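Side-chain contacts in 2''-aminoglycoside nucleotidyltransferase (Klebsiella pneumoniae, PDB 4WQK), which confers resistance to kanamycin, gentamicin, tobramycin and related aminoglycosides by transferring a nucleotidyl group from a nucleoside triphosphate to their 2''-hydroxyl, with magnesium as cofactor: residues 8-13 with 44-49; 14-19 with 59-64. One frame throughout, in Å; residues are numbered along the deposited sequence.

Contact 1 (8-13 with 44-49). With MG (magnesium ion), chain B.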
# COMPACT_ATOMS: atom_id res chain seq x y z
N THR A 8 -15.52 5.96 -0.00
CA THR A 8 -16.39 5.84 -1.17
C THR A 8 -15.52 5.69 -2.43
O THR A 8 -15.80 4.85 -3.30
CB THR A 8 -17.32 7.04 -1.30
OG1 THR A 8 -18.19 7.08 -0.16
CG2 THR A 8 -18.16 6.92 -2.55
N LEU A 9 -14.41 6.45 -2.51
CA LEU A 9 -13.53 6.36 -3.66
C LEU A 9 -12.81 5.02 -3.75
O LEU A 9 -12.71 4.44 -4.85
CB LEU A 9 -12.51 7.52 -3.62
CG LEU A 9 -11.53 7.48 -4.80
CD1 LEU A 9 -12.25 7.66 -6.14
CD2 LEU A 9 -10.54 8.64 -4.59
N ILE A 10 -12.30 4.50 -2.64
CA ILE A 10 -11.70 3.18 -2.58
C ILE A 10 -12.71 2.14 -3.09
O ILE A 10 -12.35 1.28 -3.92
CB ILE A 10 -11.23 2.83 -1.14
CG1 ILE A 10 -10.00 3.66 -0.79
CG2 ILE A 10 -10.90 1.35 -1.05
CD1 ILE A 10 -9.64 3.62 0.73
N HIS A 11 -13.94 2.23 -2.60
CA HIS A 11 -14.93 1.24 -3.07
C HIS A 11 -15.17 1.39 -4.58
O HIS A 11 -15.27 0.36 -5.31
CB HIS A 11 -16.27 1.35 -2.31
CG HIS A 11 -16.21 0.78 -0.92
ND1 HIS A 11 -17.36 0.40 -0.25
CD2 HIS A 11 -15.18 0.51 -0.08
CE1 HIS A 11 -17.03 -0.08 0.94
NE2 HIS A 11 -15.71 -0.01 1.08
N LYS A 12 -15.27 2.62 -5.08
CA LYS A 12 -15.44 2.78 -6.54
C LYS A 12 -14.27 2.21 -7.35
O LYS A 12 -14.50 1.57 -8.39
CB LYS A 12 -15.62 4.24 -6.93
CG LYS A 12 -16.94 4.83 -6.58
CD LYS A 12 -17.03 6.31 -6.98
CE LYS A 12 -18.43 6.85 -6.73
NZ LYS A 12 -18.36 8.22 -6.16
N ILE A 13 -13.04 2.47 -6.93
CA ILE A 13 -11.87 1.96 -7.64
C ILE A 13 -11.87 0.44 -7.64
O ILE A 13 -11.65 -0.19 -8.70
CB ILE A 13 -10.59 2.49 -6.99
CG1 ILE A 13 -10.49 3.99 -7.25
CG2 ILE A 13 -9.37 1.81 -7.58
CD1 ILE A 13 -9.46 4.66 -6.32
N ASP A 44 -3.61 11.06 4.26
CA ASP A 44 -3.32 12.10 3.28
C ASP A 44 -3.68 11.64 1.86
O ASP A 44 -3.99 12.47 1.00
CB ASP A 44 -1.83 12.48 3.30
CG ASP A 44 -1.44 13.31 4.52
OD1 ASP A 44 -2.31 13.82 5.26
OD2 ASP A 44 -0.21 13.47 4.70
N ASP A 45 -3.59 10.34 1.63
CA ASP A 45 -3.87 9.80 0.31
C ASP A 45 -4.20 8.31 0.39
O ASP A 45 -4.24 7.75 1.49
CB ASP A 45 -2.69 10.05 -0.64
CG ASP A 45 -1.42 9.34 -0.21
OD1 ASP A 45 -1.46 8.39 0.58
OD2 ASP A 45 -0.35 9.78 -0.67
N ILE A 46 -4.46 7.70 -0.76
CA ILE A 46 -4.74 6.28 -0.84
C ILE A 46 -3.57 5.63 -1.59
O ILE A 46 -3.31 6.01 -2.72
CB ILE A 46 -6.03 5.98 -1.59
CG1 ILE A 46 -7.23 6.62 -0.87
CG2 ILE A 46 -6.29 4.49 -1.69
CD1 ILE A 46 -8.36 6.89 -1.81
N ASP A 47 -2.90 4.68 -0.97
CA ASP A 47 -1.79 3.97 -1.63
C ASP A 47 -2.30 2.68 -2.25
O ASP A 47 -3.01 1.90 -1.60
CB ASP A 47 -0.67 3.67 -0.65
CG ASP A 47 -0.09 4.97 -0.07
OD1 ASP A 47 0.81 5.57 -0.67
OD2 ASP A 47 -0.55 5.44 0.97
N LEU A 48 -1.91 2.45 -3.51
CA LEU A 48 -2.32 1.23 -4.21
C LEU A 48 -1.13 0.56 -4.80
O LEU A 48 -0.22 1.22 -5.32
CB LEU A 48 -3.29 1.54 -5.37
CG LEU A 48 -4.60 2.23 -5.00
CD1 LEU A 48 -5.35 2.70 -6.24
CD2 LEU A 48 -5.49 1.26 -4.18
N THR A 49 -1.16 -0.77 -4.77
CA THR A 49 -0.17 -1.58 -5.45
C THR A 49 -0.90 -2.30 -6.60
O THR A 49 -1.95 -2.91 -6.39
CB THR A 49 0.47 -2.59 -4.50
OG1 THR A 49 1.13 -1.88 -3.43
CG2 THR A 49 1.50 -3.42 -5.24
MG MG B . -0.19 7.32 1.67
O HOH W 1 -2.09 6.77 2.87
O HOH W 2 0.68 5.96 3.48
O HOH W 3 1.57 6.89 1.79
O HOH W 4 0.26 8.95 2.72
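With CG1 trans to its carbonyl carbon (chi1 -61°) and CD1 extended beyond it (chi2 155°), Ile-46 reaches from its strand to touch both Leu-9 and Ile-10 of the helix. This is the nucleotidyltransferase fold, in which helix 5-19 backs the strand at whose start the metal-binding Asp-X-Asp sequence lies. Segment 8-13 runs nearly along strand 46-49, their axes 20° apart and 10.8 Å from each other at closest approach. Ile-46 CD1 meets Ile-10 CG1 at 3.8 Å and Leu-9 CD2 at 3.9 Å, while Ile-46 CG2 lies 3.9 Å from Ile-10 CG1, so both branches of Ile-46 touch Ile-10 CG1. One turn on, Ile-13 CG2 touches Leu-48 CD1 more loosely at 4.3 Å. Trp-30 of helix 28-36 touches Ile-10 and Ile-46 as well. Ile-46 and Leu-48 face the helix, whereas the intervening Asp-47, together with Asp-45, turns its carboxylate to magnesium; Asp-47 OD1 also binds a second magnesium ion, whose protein ligands are Asp-45, Asp-47 and Asp-87. Asp-45 OD1 and Asp-47 OD2 each lie 2.0 Å from the first magnesium, and a water on that ion donates a 2.7 Å hydrogen bond to Asp-45 O.

Contact 2 (14-19 with 59-64)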
# COMPACT_ATOMS: atom_id res chain seq x y z
N LEU A 14 -12.13 -0.17 -6.47
CA LEU A 14 -12.06 -1.62 -6.39
C LEU A 14 -13.22 -2.24 -7.15
O LEU A 14 -13.06 -3.35 -7.71
CB LEU A 14 -12.06 -2.08 -4.94
CG LEU A 14 -10.80 -1.61 -4.21
CD1 LEU A 14 -10.88 -2.19 -2.81
CD2 LEU A 14 -9.53 -2.12 -4.89
N ALA A 15 -14.40 -1.60 -7.22
CA ALA A 15 -15.52 -2.14 -8.01
C ALA A 15 -15.10 -2.20 -9.48
O ALA A 15 -15.37 -3.21 -10.17
CB ALA A 15 -16.74 -1.31 -7.86
N ALA A 16 -14.52 -1.12 -9.95
CA ALA A 16 -14.12 -1.09 -11.36
C ALA A 16 -13.01 -2.11 -11.61
O ALA A 16 -12.97 -2.74 -12.69
CB ALA A 16 -13.68 0.31 -11.72
N ALA A 17 -12.09 -2.29 -10.67
CA ALA A 17 -11.00 -3.25 -10.85
C ALA A 17 -11.55 -4.68 -10.82
O ALA A 17 -11.20 -5.50 -11.65
CB ALA A 17 -9.91 -3.05 -9.77
N ASP A 18 -12.46 -4.97 -9.91
CA ASP A 18 -13.08 -6.30 -9.88
C ASP A 18 -13.73 -6.63 -11.24
O ASP A 18 -13.67 -7.76 -11.72
CB ASP A 18 -14.12 -6.40 -8.77
CG ASP A 18 -13.51 -6.55 -7.34
OD1 ASP A 18 -12.27 -6.62 -7.19
OD2 ASP A 18 -14.36 -6.68 -6.39
N GLU A 19 -14.45 -5.65 -11.82
CA GLU A 19 -15.18 -5.87 -13.08
C GLU A 19 -14.18 -6.24 -14.20
O GLU A 19 -14.52 -7.05 -15.10
CB GLU A 19 -16.00 -4.64 -13.45
CG GLU A 19 -16.77 -4.78 -14.76
CD GLU A 19 -17.87 -3.73 -14.90
OE1 GLU A 19 -17.83 -2.70 -14.18
OE2 GLU A 19 -18.78 -3.93 -15.73
N GLU A 59 -4.92 2.98 -15.16
CA GLU A 59 -5.07 4.34 -15.66
C GLU A 59 -6.48 4.53 -16.25
O GLU A 59 -7.08 5.58 -16.11
CB GLU A 59 -3.99 4.69 -16.69
CG GLU A 59 -2.58 4.81 -16.09
CD GLU A 59 -1.57 5.44 -17.06
OE1 GLU A 59 -1.97 6.05 -18.08
OE2 GLU A 59 -0.35 5.35 -16.81
N ALA A 60 -7.01 3.49 -16.89
CA ALA A 60 -8.35 3.60 -17.46
C ALA A 60 -9.40 3.75 -16.36
O ALA A 60 -10.38 4.49 -16.54
CB ALA A 60 -8.66 2.38 -18.36
N ILE A 61 -9.22 3.06 -15.24
CA ILE A 61 -10.13 3.21 -14.11
C ILE A 61 -10.09 4.66 -13.61
O ILE A 61 -11.14 5.30 -13.42
CB ILE A 61 -9.78 2.23 -13.00
CG1 ILE A 61 -10.15 0.80 -13.44
CG2 ILE A 61 -10.46 2.63 -11.68
CD1 ILE A 61 -9.57 -0.26 -12.51
N VAL A 62 -8.88 5.18 -13.45
CA VAL A 62 -8.72 6.56 -12.98
C VAL A 62 -9.44 7.53 -13.90
O VAL A 62 -10.18 8.41 -13.44
CB VAL A 62 -7.21 6.93 -12.89
CG1 VAL A 62 -7.01 8.45 -12.70
CG2 VAL A 62 -6.53 6.13 -11.77
N GLU A 63 -9.22 7.39 -15.20
CA GLU A 63 -9.85 8.29 -16.17
C GLU A 63 -11.37 8.16 -16.16
O GLU A 63 -12.08 9.15 -16.32
CB GLU A 63 -9.30 8.02 -17.57
CG GLU A 63 -7.82 8.41 -17.68
CD GLU A 63 -7.14 7.86 -18.92
OE1 GLU A 63 -7.82 7.69 -19.96
OE2 GLU A 63 -5.91 7.61 -18.86
N MET A 64 -11.87 6.93 -16.01
CA MET A 64 -13.30 6.69 -16.04
C MET A 64 -13.97 7.38 -14.85
O MET A 64 -15.10 7.85 -14.94
CB MET A 64 -13.56 5.18 -16.03
CG MET A 64 -14.97 4.79 -16.31
SD MET A 64 -15.56 3.62 -15.12
CE MET A 64 -15.79 4.83 -13.86
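The backbones of Ala-16 and Ile-61 approach closely, their CA atoms 6.5 Å apart, where the last turns of helices 5-19 and 55-64 pack against each other in the N-terminal domain. Both segments are regular alpha-helix: Asp-18 N bonds to Leu-14 O at 2.8 Å and Met-64 N to Ala-60 O at 2.9 Å. Across the interface, one branched side chain lies against two methyl groups and N and CA of one residue. The fork of Ile-61 receives Ala-16, whose CB is 4.0 Å from both Ile-61 CG1 and Ile-61 CG2. Beyond the fork the chain runs out extended (chi2 168°), which carries CD1 past Ala-16 to the next residue. There Ile-61 CD1 rests 3.7 Å from Ala-17 CA, equally near its backbone N, with Ala-17 CB slightly farther at 3.9 Å. Arg-20 and Leu-22, in the loop after helix 5-19, also touch Ile-61, and Leu-24 touches Ala-17. The short alanine side chains let isoleucine reach the helix backbone itself. With only carbon groups meeting between the side chains, the two helices are held by van der Waals fit, and probably by burial of apolar surface, rather than directional polar bonds.

Overall arrangement
Both contacts lie in the N-terminal domain, about 11 Å apart between centres, and helix 5-19 serves each: its residues 8-13 meet strand 46-51 in contact 1, and its next turn, 14-19, meets helix 55-64 in contact 2. Strand and second helix follow one another in the chain and, with both first segments on helix 5-19, the segments alternate in the order 8-13, 14-19, 44-49, 59-64. The two meet where Ile-61 CG2 lies 4.3 Å from Ile-13 O. Contact 1 adjoins the magnesium site, whereas contact 2 lies away from it, centred about 17 Å from the chain centre. Helix 5-19 thus packs on both the strand next to the metal site and the following helix.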